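Putative uncharacterized protein (Chaetomium thermophilum, PDB 5F5T) is a PRP38-family spliceosomal protein, probably required for the splicing of pre-mRNA in the nucleus. Local coordinates at residues A28-N33 / S180-R185; I37-V42 / K173-S178; L122-I127 / T138-F143; R185-L190 / D194-R199. All coordinates share one frame; numbering follows the deposited sequence.

In the fold
Contact 3 is buried in the helical part of the chain. It joins helix 117-130 to helix 133-140 by aliphatic packing alone. Contacts 1, 2 and 4 lie further out and use more polar groups. Contact 1 sets an asparagine amide nitrogen over an indole, contact 2 turns on a salt bridge, and contact 4 combines backbone bonds, an arginine and leucines. Contacts 1 and 2 bring a loop (28-33) and the start of helix 40-48 against the 175-180 hairpin or the chain just after it, and their residues touch. Phe125 of contact 3 packs on Leu181 of contact 1 and Cys177 of contact 2. Contact 4 shares Arg185 with contact 1 and reaches contact 3 through the Arg187-Glu141 salt bridge.

Contact 1. Residues A28-N33 / S180-R185; sequences APNGLN and SLWKMR
Asn30 sets the ND2 end of its side-chain amide over one face of the Trp182 indole. Its CB lies 4.1 Å from CZ2 of Trp182, on the benzene side of the ring. At the next atom, CG sits between the backbone N and the carbonyl carbon (chi1 62°). From there the amide stands nearly upright on the ring, the planes 84° apart. OD1 of Asn30 turns back to its own loop and accepts from Leu32 N at 3.0 Å. ND2 comes over the pyrrole part, 3.3 Å from Trp182 NE1. Both nitrogens are donors, so they do not bond. ND2 instead makes a weak hydrogen bond to Leu129 O. Beside the amide, Leu32 CD1 meets Trp182 CB at 3.6 Å. Met184 CG lies over the opposite face of the indole, toward its rim, and Arg128 forms a cation-pi pair with the ring. The OD1 bond makes an Asx turn, which overlaps the end of the type I beta turn Ala28-Gly31.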
loop_
_atom_site.group_PDB
_atom_site.type_symbol
_atom_site.label_atom_id
_atom_site.label_comp_id
_atom_site.label_asym_id
_atom_site.label_seq_id
_atom_site.Cartn_x
_atom_site.Cartn_y
_atom_site.Cartn_z
ATOM N N ALA A 28 -8.609 -15.924 -0.616
ATOM C CA ALA A 28 -8.608 -14.574 -1.162
ATOM C C ALA A 28 -8.322 -14.630 -2.660
ATOM O O ALA A 28 -7.729 -15.598 -3.138
ATOM C CB ALA A 28 -7.581 -13.712 -0.445
ATOM N N PRO A 29 -8.761 -13.606 -3.414
ATOM C CA PRO A 29 -8.559 -13.588 -4.870
ATOM C C PRO A 29 -7.095 -13.742 -5.301
ATOM O O PRO A 29 -6.843 -14.163 -6.429
ATOM C CB PRO A 29 -9.091 -12.213 -5.284
ATOM C CG PRO A 29 -10.042 -11.820 -4.219
ATOM C CD PRO A 29 -9.648 -12.521 -2.956
ATOM N N ASN A 30 -6.150 -13.417 -4.420
ATOM C CA ASN A 30 -4.732 -13.617 -4.713
ATOM C C ASN A 30 -4.265 -15.029 -4.355
ATOM O O ASN A 30 -3.080 -15.348 -4.457
ATOM C CB ASN A 30 -3.872 -12.577 -3.983
ATOM C CG ASN A 30 -3.990 -12.670 -2.473
ATOM O OD1 ASN A 30 -4.731 -13.498 -1.941
ATOM N ND2 ASN A 30 -3.245 -11.822 -1.772
ATOM N N GLY A 31 -5.200 -15.859 -3.904
ATOM C CA GLY A 31 -4.910 -17.241 -3.574
ATOM C C GLY A 31 -4.364 -17.458 -2.177
ATOM O O GLY A 31 -3.837 -18.526 -1.872
ATOM N N LEU A 32 -4.486 -16.448 -1.323
ATOM C CA LEU A 32 -4.085 -16.586 0.075
ATOM C C LEU A 32 -5.251 -16.954 0.987
ATOM O O LEU A 32 -6.417 -16.740 0.645
ATOM C CB LEU A 32 -3.446 -15.289 0.577
ATOM C CG LEU A 32 -2.129 -14.829 -0.046
ATOM C CD1 LEU A 32 -1.595 -13.643 0.735
ATOM C CD2 LEU A 32 -1.111 -15.956 -0.070
ATOM N N ASN A 33 -4.926 -17.481 2.162
ATOM C CA ASN A 33 -5.940 -17.771 3.164
ATOM C C ASN A 33 -6.057 -16.596 4.123
ATOM O O ASN A 33 -5.096 -16.267 4.822
ATOM C CB ASN A 33 -5.610 -19.051 3.933
ATOM C CG ASN A 33 -6.645 -19.371 4.993
ATOM O OD1 ASN A 33 -6.330 -19.461 6.179
ATOM N ND2 ASN A 33 -7.892 -19.545 4.568
ATOM N N SER A 180 2.926 -8.120 7.106
ATOM C CA SER A 180 3.701 -8.453 5.922
ATOM C C SER A 180 2.744 -8.623 4.756
ATOM O O SER A 180 1.783 -9.392 4.834
ATOM C CB SER A 180 4.520 -9.721 6.138
ATOM O OG SER A 180 5.632 -9.467 6.976
ATOM N N LEU A 181 3.023 -7.920 3.667
ATOM C CA LEU A 181 2.147 -7.947 2.509
ATOM C C LEU A 181 2.691 -8.988 1.558
ATOM O O LEU A 181 3.908 -9.122 1.425
ATOM C CB LEU A 181 2.093 -6.577 1.836
ATOM C CG LEU A 181 2.159 -5.349 2.746
ATOM C CD1 LEU A 181 2.258 -4.069 1.921
ATOM C CD2 LEU A 181 0.954 -5.300 3.668
ATOM N N TRP A 182 1.802 -9.742 0.920
ATOM C CA TRP A 182 2.240 -10.868 0.109
ATOM C C TRP A 182 3.133 -10.307 -0.984
ATOM O O TRP A 182 2.837 -9.248 -1.550
ATOM C CB TRP A 182 1.063 -11.622 -0.498
ATOM C CG TRP A 182 0.263 -10.816 -1.460
ATOM C CD1 TRP A 182 -0.637 -9.832 -1.178
ATOM C CD2 TRP A 182 0.282 -10.949 -2.883
ATOM N NE1 TRP A 182 -1.169 -9.331 -2.346
ATOM C CE2 TRP A 182 -0.620 -10.007 -3.407
ATOM C CE3 TRP A 182 0.978 -11.780 -3.767
ATOM C CZ2 TRP A 182 -0.840 -9.869 -4.776
ATOM C CZ3 TRP A 182 0.761 -11.640 -5.122
ATOM C CH2 TRP A 182 -0.143 -10.693 -5.615
ATOM N N LYS A 183 4.234 -10.994 -1.262
ATOM C CA LYS A 183 5.186 -10.480 -2.231
ATOM C C LYS A 183 4.565 -10.423 -3.622
ATOM O O LYS A 183 3.913 -11.366 -4.062
ATOM C CB LYS A 183 6.460 -11.328 -2.227
ATOM C CG LYS A 183 7.262 -11.221 -0.927
ATOM C CD LYS A 183 8.257 -12.361 -0.779
ATOM C CE LYS A 183 8.939 -12.349 0.582
ATOM N NZ LYS A 183 10.362 -11.926 0.432
ATOM N N MET A 184 4.822 -9.325 -4.324
ATOM C CA MET A 184 4.207 -9.060 -5.619
ATOM C C MET A 184 5.266 -9.023 -6.696
ATOM O O MET A 184 6.443 -8.791 -6.410
ATOM C CB MET A 184 3.472 -7.721 -5.615
ATOM C CG MET A 184 2.146 -7.700 -4.893
ATOM S SD MET A 184 1.306 -6.110 -5.091
ATOM C CE MET A 184 -0.252 -6.513 -4.334
ATOM N N ARG A 185 4.866 -9.283 -7.932
ATOM C CA ARG A 185 5.759 -9.007 -9.037
ATOM C C ARG A 185 5.899 -7.492 -9.084
ATOM O O ARG A 185 4.923 -6.767 -8.891
ATOM C CB ARG A 185 5.219 -9.565 -10.354
ATOM C CG ARG A 185 4.802 -11.028 -10.295
ATOM C CD ARG A 185 4.261 -11.494 -11.639
ATOM N NE ARG A 185 2.881 -11.059 -11.825
ATOM C CZ ARG A 185 2.003 -11.650 -12.629
ATOM N NH1 ARG A 185 2.357 -12.707 -13.344
ATOM N NH2 ARG A 185 0.769 -11.175 -12.719
#

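Contact 2. Residues I37-V42 / K173-S178; sequences IMEKAV and KDRVCS
Glu39, at the N-cap position of helix 40-48, forms a salt bridge with Arg175 in the small antiparallel hairpin of strands 175-176 and 179-180. Cys177 and Ser178 have positive phi and make the tight turn between these strands. The link is a single nearly straight hydrogen bond. Arg175 NH2 donates to Glu39 OE1 at 2.9 Å, with an N-H...O angle of 170°. OE1 is met on its syn side and lies almost in the guanidinium plane. The carboxylate is turned only 26° from that plane. OE2 is further from the same nitrogen, 3.4 Å from Arg175 NH2. The two side chains cross at about a right angle. Arg175 reaches across because its chain is extended from CG to NE, with CG opposite the backbone N (chi1 -165°). The backbone of Ser178 folds over one guanidinium face, where its carbonyl carbon lies 3.5 Å above the plane. Next to the ion pair, Val42 CG2 packs on Ser178 O at 3.9 Å. Val42 also touches Leu89 of helix 87-98, while Ser178 OG bonds to Val78 N. The Arg175 side is exposed, so solvent probably screens part of the attraction. The bond probably favours the nearly coplanar setting of the two groups, and the negative charge of Glu39 probably suits the start of a helix.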
loop_
_atom_site.group_PDB
_atom_site.type_symbol
_atom_site.label_atom_id
_atom_site.label_comp_id
_atom_site.label_asym_id
_atom_site.label_seq_id
_atom_site.Cartn_x
_atom_site.Cartn_y
_atom_site.Cartn_z
ATOM N N ILE A 37 -3.172 -14.377 6.600
ATOM C CA ILE A 37 -2.557 -13.228 5.938
ATOM C C ILE A 37 -1.810 -12.374 6.951
ATOM O O ILE A 37 -0.729 -11.857 6.675
ATOM C CB ILE A 37 -3.591 -12.376 5.187
ATOM C CG1 ILE A 37 -4.302 -13.239 4.142
ATOM C CG2 ILE A 37 -2.912 -11.218 4.480
ATOM C CD1 ILE A 37 -5.059 -12.453 3.096
ATOM N N MET A 38 -2.406 -12.209 8.125
ATOM C CA MET A 38 -1.732 -11.527 9.215
ATOM C C MET A 38 -1.060 -12.550 10.139
ATOM O O MET A 38 -1.549 -13.671 10.296
ATOM C CB MET A 38 -2.718 -10.639 9.971
ATOM C CG MET A 38 -3.082 -9.389 9.172
ATOM S SD MET A 38 -4.377 -8.399 9.928
ATOM C CE MET A 38 -3.631 -8.176 11.525
ATOM N N GLU A 39 0.072 -12.167 10.723
ATOM C CA GLU A 39 0.867 -13.067 11.560
ATOM C C GLU A 39 0.097 -13.511 12.802
ATOM O O GLU A 39 -0.737 -12.768 13.315
ATOM C CB GLU A 39 2.173 -12.383 11.966
ATOM C CG GLU A 39 2.802 -11.578 10.844
ATOM C CD GLU A 39 3.752 -10.507 11.343
ATOM O OE1 GLU A 39 4.275 -9.743 10.505
ATOM O OE2 GLU A 39 3.966 -10.420 12.571
ATOM N N LYS A 40 0.394 -14.715 13.285
ATOM C CA LYS A 40 -0.335 -15.308 14.407
ATOM C C LYS A 40 -0.250 -14.439 15.655
ATOM O O LYS A 40 -1.245 -14.237 16.350
ATOM C CB LYS A 40 0.201 -16.710 14.710
ATOM C CG LYS A 40 -0.673 -17.548 15.636
ATOM C CD LYS A 40 -0.022 -18.898 15.913
ATOM C CE LYS A 40 -0.612 -19.577 17.141
ATOM N NZ LYS A 40 -1.927 -20.210 16.836
ATOM N N ALA A 41 0.945 -13.914 15.916
ATOM C CA ALA A 41 1.188 -13.057 17.070
ATOM C C ALA A 41 0.265 -11.844 17.041
ATOM O O ALA A 41 -0.382 -11.511 18.039
ATOM C CB ALA A 41 2.640 -12.621 17.108
ATOM N N VAL A 42 0.206 -11.189 15.887
ATOM C CA VAL A 42 -0.642 -10.020 15.727
ATOM C C VAL A 42 -2.123 -10.392 15.838
ATOM O O VAL A 42 -2.908 -9.643 16.422
ATOM C CB VAL A 42 -0.385 -9.327 14.377
ATOM C CG1 VAL A 42 -1.237 -8.076 14.249
ATOM C CG2 VAL A 42 1.087 -8.979 14.236
ATOM N N LYS A 173 6.265 -1.147 -0.479
ATOM C CA LYS A 173 6.879 -1.632 0.750
ATOM C C LYS A 173 6.440 -3.057 1.075
ATOM O O LYS A 173 5.333 -3.475 0.727
ATOM C CB LYS A 173 6.550 -0.700 1.914
ATOM C CG LYS A 173 7.606 0.365 2.163
ATOM C CD LYS A 173 7.127 1.408 3.158
ATOM C CE LYS A 173 8.290 2.244 3.672
ATOM N NZ LYS A 173 8.420 3.534 2.939
ATOM N N ASP A 174 7.326 -3.801 1.731
ATOM C CA ASP A 174 7.058 -5.178 2.142
ATOM C C ASP A 174 6.214 -5.273 3.410
ATOM O O ASP A 174 5.430 -6.206 3.564
ATOM C CB ASP A 174 8.371 -5.939 2.338
ATOM C CG ASP A 174 9.073 -6.232 1.025
ATOM O OD1 ASP A 174 8.379 -6.327 -0.010
ATOM O OD2 ASP A 174 10.313 -6.366 1.030
ATOM N N ARG A 175 6.394 -4.326 4.325
ATOM C CA ARG A 175 5.669 -4.363 5.590
ATOM C C ARG A 175 4.971 -3.039 5.895
ATOM O O ARG A 175 5.599 -1.983 5.951
ATOM C CB ARG A 175 6.623 -4.725 6.729
ATOM C CG ARG A 175 5.930 -5.135 8.013
ATOM C CD ARG A 175 6.864 -5.930 8.912
ATOM N NE ARG A 175 6.125 -6.785 9.834
ATOM C CZ ARG A 175 5.861 -6.458 11.094
ATOM N NH1 ARG A 175 6.269 -5.292 11.574
ATOM N NH2 ARG A 175 5.182 -7.292 11.872
ATOM N N VAL A 176 3.658 -3.112 6.087
ATOM C CA VAL A 176 2.844 -1.946 6.406
ATOM C C VAL A 176 1.864 -2.270 7.528
ATOM O O VAL A 176 1.172 -3.286 7.470
ATOM C CB VAL A 176 2.072 -1.452 5.164
ATOM C CG1 VAL A 176 0.985 -0.458 5.552
ATOM C CG2 VAL A 176 3.031 -0.847 4.153
ATOM N N CYS A 177 1.814 -1.406 8.542
ATOM C CA CYS A 177 0.903 -1.573 9.673
ATOM C C CYS A 177 1.113 -2.908 10.373
ATOM O O CYS A 177 0.156 -3.640 10.625
ATOM C CB CYS A 177 -0.553 -1.450 9.225
ATOM S SG CYS A 177 -1.084 0.237 8.921
ATOM N N SER A 178 2.376 -3.238 10.627
ATOM C CA SER A 178 2.740 -4.428 11.385
ATOM C C SER A 178 2.303 -5.689 10.650
ATOM O O SER A 178 2.200 -6.763 11.242
ATOM C CB SER A 178 2.120 -4.387 12.786
ATOM O OG SER A 178 2.843 -3.526 13.647
#

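Contact 3. Residues L122-I127 / T138-F143; sequences LAAFYI and TLLEPF
Leu139 and Leu140 pack on Ile127 and Ala124 where two consecutive helices, 117-130 and 133-140, run back against each other as a helical hairpin. Along 138-143, Leu139 makes the first contact. Its CD1 meets two methyls of Ile127, lying 4.0 Å from CG2 and equally far from CD1 of Ile127. The two side chains cross at about a right angle. Ile127 offers both branches because CG2 is opposite its backbone N, while CG1 is beside it (chi1 -73°). Leu139 also touches Tyr110 of helix 102-115. Leu140 is buried and goes between Ala124 and Ile127, which are three residues apart on one side of their helix. The small Ala124 allows a close approach here, with the CA atoms of Ala124 and Leu140 6.6 Å apart. Ile167 and Leu170 of helix 163-172 pack on Ala124 as well. By Phe143 the chain has passed into a 3-10 segment, and the ring packs on Leu109. No polar bond crosses between the segments. The nearest approach is made by Leu140 CD2, 3.7 Å from Ala124 CB, while Leu140 CD1 lies 3.8 Å from Ala124 O.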
loop_
_atom_site.group_PDB
_atom_site.type_symbol
_atom_site.label_atom_id
_atom_site.label_comp_id
_atom_site.label_asym_id
_atom_site.label_seq_id
_atom_site.Cartn_x
_atom_site.Cartn_y
_atom_site.Cartn_z
ATOM N N LEU A 122 -8.373 1.989 4.774
ATOM C CA LEU A 122 -8.681 0.623 5.166
ATOM C C LEU A 122 -8.925 -0.250 3.948
ATOM O O LEU A 122 -8.362 -1.338 3.834
ATOM C CB LEU A 122 -9.912 0.589 6.073
ATOM C CG LEU A 122 -10.281 -0.790 6.631
ATOM C CD1 LEU A 122 -9.057 -1.465 7.238
ATOM C CD2 LEU A 122 -11.426 -0.717 7.631
ATOM N N ALA A 123 -9.743 0.248 3.028
ATOM C CA ALA A 123 -10.080 -0.499 1.821
ATOM C C ALA A 123 -8.836 -0.763 0.985
ATOM O O ALA A 123 -8.651 -1.860 0.472
ATOM C CB ALA A 123 -11.125 0.244 1.009
ATOM N N ALA A 124 -7.984 0.246 0.852
ATOM C CA ALA A 124 -6.752 0.106 0.091
ATOM C C ALA A 124 -5.840 -0.927 0.743
ATOM O O ALA A 124 -5.239 -1.756 0.056
ATOM C CB ALA A 124 -6.046 1.440 -0.029
ATOM N N PHE A 125 -5.756 -0.879 2.070
ATOM C CA PHE A 125 -4.952 -1.835 2.827
ATOM C C PHE A 125 -5.441 -3.254 2.548
ATOM O O PHE A 125 -4.661 -4.133 2.169
ATOM C CB PHE A 125 -5.030 -1.524 4.323
ATOM C CG PHE A 125 -4.098 -2.345 5.177
ATOM C CD1 PHE A 125 -2.833 -2.685 4.731
ATOM C CD2 PHE A 125 -4.492 -2.772 6.437
ATOM C CE1 PHE A 125 -1.978 -3.434 5.524
ATOM C CE2 PHE A 125 -3.644 -3.523 7.233
ATOM C CZ PHE A 125 -2.384 -3.854 6.776
ATOM N N TYR A 126 -6.750 -3.447 2.683
ATOM C CA TYR A 126 -7.369 -4.751 2.487
ATOM C C TYR A 126 -7.156 -5.258 1.066
ATOM O O TYR A 126 -6.925 -6.449 0.846
ATOM C CB TYR A 126 -8.864 -4.681 2.806
ATOM C CG TYR A 126 -9.558 -6.019 2.705
ATOM C CD1 TYR A 126 -9.472 -6.944 3.735
ATOM C CD2 TYR A 126 -10.290 -6.360 1.576
ATOM C CE1 TYR A 126 -10.098 -8.170 3.645
ATOM C CE2 TYR A 126 -10.919 -7.583 1.478
ATOM C CZ TYR A 126 -10.820 -8.485 2.515
ATOM O OH TYR A 126 -11.445 -9.708 2.421
ATOM N N ILE A 127 -7.248 -4.348 0.101
ATOM C CA ILE A 127 -7.035 -4.695 -1.294
ATOM C C ILE A 127 -5.599 -5.165 -1.505
ATOM O O ILE A 127 -5.364 -6.183 -2.156
ATOM C CB ILE A 127 -7.345 -3.510 -2.225
ATOM C CG1 ILE A 127 -8.858 -3.295 -2.311
ATOM C CG2 ILE A 127 -6.766 -3.751 -3.616
ATOM C CD1 ILE A 127 -9.275 -2.211 -3.285
ATOM N N THR A 138 -3.603 -1.370 -10.511
ATOM C CA THR A 138 -4.635 -0.645 -11.252
ATOM C C THR A 138 -5.627 0.061 -10.324
ATOM O O THR A 138 -6.022 1.195 -10.583
ATOM C CB THR A 138 -5.423 -1.571 -12.204
ATOM O OG1 THR A 138 -5.999 -2.649 -11.459
ATOM C CG2 THR A 138 -4.511 -2.132 -13.280
ATOM N N LEU A 139 -6.039 -0.616 -9.255
ATOM C CA LEU A 139 -6.998 -0.048 -8.308
ATOM C C LEU A 139 -6.409 1.056 -7.447
ATOM O O LEU A 139 -7.032 2.098 -7.268
ATOM C CB LEU A 139 -7.572 -1.136 -7.393
ATOM C CG LEU A 139 -8.461 -2.207 -8.025
ATOM C CD1 LEU A 139 -8.636 -3.381 -7.078
ATOM C CD2 LEU A 139 -9.804 -1.612 -8.401
ATOM N N LEU A 140 -5.221 0.820 -6.899
ATOM C CA LEU A 140 -4.658 1.737 -5.910
ATOM C C LEU A 140 -3.929 2.940 -6.501
ATOM O O LEU A 140 -3.967 4.021 -5.923
ATOM C CB LEU A 140 -3.708 0.992 -4.976
ATOM C CG LEU A 140 -4.336 -0.139 -4.169
ATOM C CD1 LEU A 140 -3.383 -0.610 -3.081
ATOM C CD2 LEU A 140 -5.660 0.310 -3.578
ATOM N N GLU A 141 -3.282 2.769 -7.650
ATOM C CA GLU A 141 -2.482 3.865 -8.202
ATOM C C GLU A 141 -3.240 5.182 -8.458
ATOM O O GLU A 141 -2.652 6.252 -8.313
ATOM C CB GLU A 141 -1.795 3.417 -9.494
ATOM C CG GLU A 141 -0.555 2.571 -9.246
ATOM C CD GLU A 141 0.227 2.269 -10.508
ATOM O OE1 GLU A 141 -0.329 2.435 -11.614
ATOM O OE2 GLU A 141 1.402 1.863 -10.387
ATOM N N PRO A 142 -4.541 5.124 -8.818
ATOM C CA PRO A 142 -5.212 6.421 -8.983
ATOM C C PRO A 142 -5.248 7.277 -7.718
ATOM O O PRO A 142 -5.323 8.501 -7.816
ATOM C CB PRO A 142 -6.630 6.025 -9.398
ATOM C CG PRO A 142 -6.455 4.732 -10.098
ATOM C CD PRO A 142 -5.368 4.021 -9.344
ATOM N N PHE A 143 -5.187 6.649 -6.549
ATOM C CA PHE A 143 -5.301 7.393 -5.298
ATOM C C PHE A 143 -3.969 7.980 -4.853
ATOM O O PHE A 143 -3.854 8.524 -3.756
ATOM C CB PHE A 143 -5.906 6.506 -4.219
ATOM C CG PHE A 143 -7.265 5.998 -4.581
ATOM C CD1 PHE A 143 -8.319 6.881 -4.752
ATOM C CD2 PHE A 143 -7.483 4.650 -4.803
ATOM C CE1 PHE A 143 -9.570 6.424 -5.108
ATOM C CE2 PHE A 143 -8.734 4.185 -5.160
ATOM C CZ PHE A 143 -9.779 5.075 -5.314
#

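Contact 4. Residues R185-L190 / D194-R199; sequences RRRDIL and DLLEPR
Leu190 O takes backbone bonds from both Leu195 and Leu196 where helix 187-192 ends in a Schellman motif. Asp194, with positive phi, reverses the chain there. Both bonds are weak: Leu195 N lies 3.0 Å from Leu190 O, and Leu196 N is 3.4 Å from the same oxygen. The polar side-chain bonds come from Arg187. Its chain bends at chi2 (-145°), and its end comes nearer to 194-199. Its NH1 donates to Glu197 O at 2.7 Å, with that oxygen in the guanidinium plane. NH2 makes a second, weak bond to this carbonyl. Salt bridges to Glu191 and to Glu141 further hold the group. Its two faces differ: the backbone N of Arg199 lies over one, Leu196 CD1 over the centre of the other. Arg199 sends its own guanidinium to an acidic side chain of another protein's chain. The apolar contacts involve three leucines. Leu190 and Leu196 lie side by side and point the same way, with their CD1 atoms 3.8 Å apart. Leu190 CD2 meets Leu195 CD1 at 3.8 Å. Arg185, in a salt bridge with Asp133, turns a guanidinium face to Leu195, whose CD1 lies 3.7 Å from Arg185 NH2.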
loop_
_atom_site.group_PDB
_atom_site.type_symbol
_atom_site.label_atom_id
_atom_site.label_comp_id
_atom_site.label_asym_id
_atom_site.label_seq_id
_atom_site.Cartn_x
_atom_site.Cartn_y
_atom_site.Cartn_z
ATOM N N ARG A 185 4.866 -9.283 -7.932
ATOM C CA ARG A 185 5.759 -9.007 -9.037
ATOM C C ARG A 185 5.899 -7.492 -9.084
ATOM O O ARG A 185 4.923 -6.767 -8.891
ATOM C CB ARG A 185 5.219 -9.565 -10.354
ATOM C CG ARG A 185 4.802 -11.028 -10.295
ATOM C CD ARG A 185 4.261 -11.494 -11.639
ATOM N NE ARG A 185 2.881 -11.059 -11.825
ATOM C CZ ARG A 185 2.003 -11.650 -12.629
ATOM N NH1 ARG A 185 2.357 -12.707 -13.344
ATOM N NH2 ARG A 185 0.769 -11.175 -12.719
ATOM N N ARG A 186 7.119 -7.012 -9.281
ATOM C CA ARG A 186 7.363 -5.580 -9.364
ATOM C C ARG A 186 6.653 -5.003 -10.581
ATOM O O ARG A 186 6.406 -5.717 -11.556
ATOM C CB ARG A 186 8.860 -5.293 -9.422
ATOM C CG ARG A 186 9.593 -5.635 -8.148
ATOM C CD ARG A 186 10.985 -5.043 -8.153
ATOM N NE ARG A 186 11.987 -6.059 -8.450
ATOM C CZ ARG A 186 12.471 -6.300 -9.660
ATOM N NH1 ARG A 186 12.054 -5.585 -10.694
ATOM N NH2 ARG A 186 13.377 -7.248 -9.832
ATOM N N ARG A 187 6.327 -3.716 -10.527
ATOM C CA ARG A 187 5.559 -3.090 -11.595
ATOM C C ARG A 187 6.283 -3.190 -12.934
ATOM O O ARG A 187 5.658 -3.443 -13.966
ATOM C CB ARG A 187 5.266 -1.629 -11.264
ATOM C CG ARG A 187 3.885 -1.179 -11.707
ATOM C CD ARG A 187 3.878 0.269 -12.162
ATOM N NE ARG A 187 2.538 0.694 -12.550
ATOM C CZ ARG A 187 2.110 0.773 -13.806
ATOM N NH1 ARG A 187 2.917 0.446 -14.809
ATOM N NH2 ARG A 187 0.872 1.175 -14.060
ATOM N N ASP A 188 7.601 -3.006 -12.915
ATOM C CA ASP A 188 8.388 -3.092 -14.142
ATOM C C ASP A 188 8.329 -4.498 -14.746
ATOM O O ASP A 188 8.408 -4.654 -15.964
ATOM C CB ASP A 188 9.844 -2.681 -13.897
ATOM C CG ASP A 188 10.518 -3.517 -12.837
ATOM O OD1 ASP A 188 9.804 -4.174 -12.058
ATOM O OD2 ASP A 188 11.766 -3.518 -12.784
ATOM N N ILE A 189 8.217 -5.516 -13.897
ATOM C CA ILE A 189 8.053 -6.888 -14.377
ATOM C C ILE A 189 6.733 -7.025 -15.135
ATOM O O ILE A 189 6.692 -7.596 -16.226
ATOM C CB ILE A 189 8.122 -7.922 -13.225
ATOM C CG1 ILE A 189 9.552 -8.441 -13.047
ATOM C CG2 ILE A 189 7.262 -9.135 -13.534
ATOM C CD1 ILE A 189 10.611 -7.368 -12.962
ATOM N N LEU A 190 5.661 -6.486 -14.558
ATOM C CA LEU A 190 4.347 -6.504 -15.197
ATOM C C LEU A 190 4.374 -5.754 -16.527
ATOM O O LEU A 190 3.774 -6.190 -17.510
ATOM C CB LEU A 190 3.297 -5.889 -14.268
ATOM C CG LEU A 190 3.006 -6.630 -12.960
ATOM C CD1 LEU A 190 1.668 -6.216 -12.369
ATOM C CD2 LEU A 190 3.032 -8.136 -13.185
ATOM N N ASP A 194 3.817 -6.996 -20.465
ATOM C CA ASP A 194 2.723 -6.352 -21.205
ATOM C C ASP A 194 1.377 -6.424 -20.485
ATOM O O ASP A 194 0.337 -6.114 -21.066
ATOM C CB ASP A 194 2.574 -6.967 -22.602
ATOM C CG ASP A 194 3.591 -6.430 -23.588
ATOM O OD1 ASP A 194 4.525 -5.722 -23.158
ATOM O OD2 ASP A 194 3.454 -6.726 -24.795
ATOM N N LEU A 195 1.394 -6.838 -19.224
ATOM C CA LEU A 195 0.193 -6.790 -18.404
ATOM C C LEU A 195 -0.176 -5.353 -18.050
ATOM O O LEU A 195 -1.354 -5.016 -17.938
ATOM C CB LEU A 195 0.387 -7.623 -17.137
ATOM C CG LEU A 195 0.811 -9.069 -17.410
ATOM C CD1 LEU A 195 1.176 -9.784 -16.119
ATOM C CD2 LEU A 195 -0.289 -9.816 -18.152
ATOM N N LEU A 196 0.838 -4.513 -17.865
ATOM C CA LEU A 196 0.620 -3.114 -17.497
ATOM C C LEU A 196 1.374 -2.140 -18.397
ATOM O O LEU A 196 2.538 -2.361 -18.724
ATOM C CB LEU A 196 1.030 -2.876 -16.047
ATOM C CG LEU A 196 0.029 -3.284 -14.970
ATOM C CD1 LEU A 196 0.513 -2.813 -13.613
ATOM C CD2 LEU A 196 -1.342 -2.717 -15.276
ATOM N N GLU A 197 0.705 -1.066 -18.797
ATOM C CA GLU A 197 1.388 0.066 -19.407
ATOM C C GLU A 197 2.040 0.886 -18.295
ATOM O O GLU A 197 1.660 0.756 -17.132
ATOM C CB GLU A 197 0.413 0.919 -20.224
ATOM C CG GLU A 197 -0.224 0.189 -21.400
ATOM C CD GLU A 197 0.800 -0.244 -22.434
ATOM O OE1 GLU A 197 1.725 0.544 -22.725
ATOM O OE2 GLU A 197 0.670 -1.366 -22.970
ATOM N N PRO A 198 3.035 1.720 -18.640
ATOM C CA PRO A 198 3.645 2.567 -17.611
ATOM C C PRO A 198 2.626 3.507 -16.973
ATOM O O PRO A 198 1.675 3.924 -17.634
ATOM C CB PRO A 198 4.704 3.345 -18.392
ATOM C CG PRO A 198 5.073 2.411 -19.500
ATOM C CD PRO A 198 3.757 1.825 -19.919
ATOM N N ARG A 199 2.816 3.817 -15.695
ATOM C CA ARG A 199 1.865 4.640 -14.962
ATOM C C ARG A 199 1.825 6.049 -15.537
ATOM O O ARG A 199 2.861 6.625 -15.871
ATOM C CB ARG A 199 2.223 4.694 -13.478
ATOM C CG ARG A 199 1.205 5.449 -12.631
ATOM C CD ARG A 199 1.635 5.527 -11.180
ATOM N NE ARG A 199 2.718 6.489 -10.999
ATOM C CZ ARG A 199 2.529 7.769 -10.693
ATOM N NH1 ARG A 199 1.300 8.239 -10.529
ATOM N NH2 ARG A 199 3.569 8.577 -10.546
#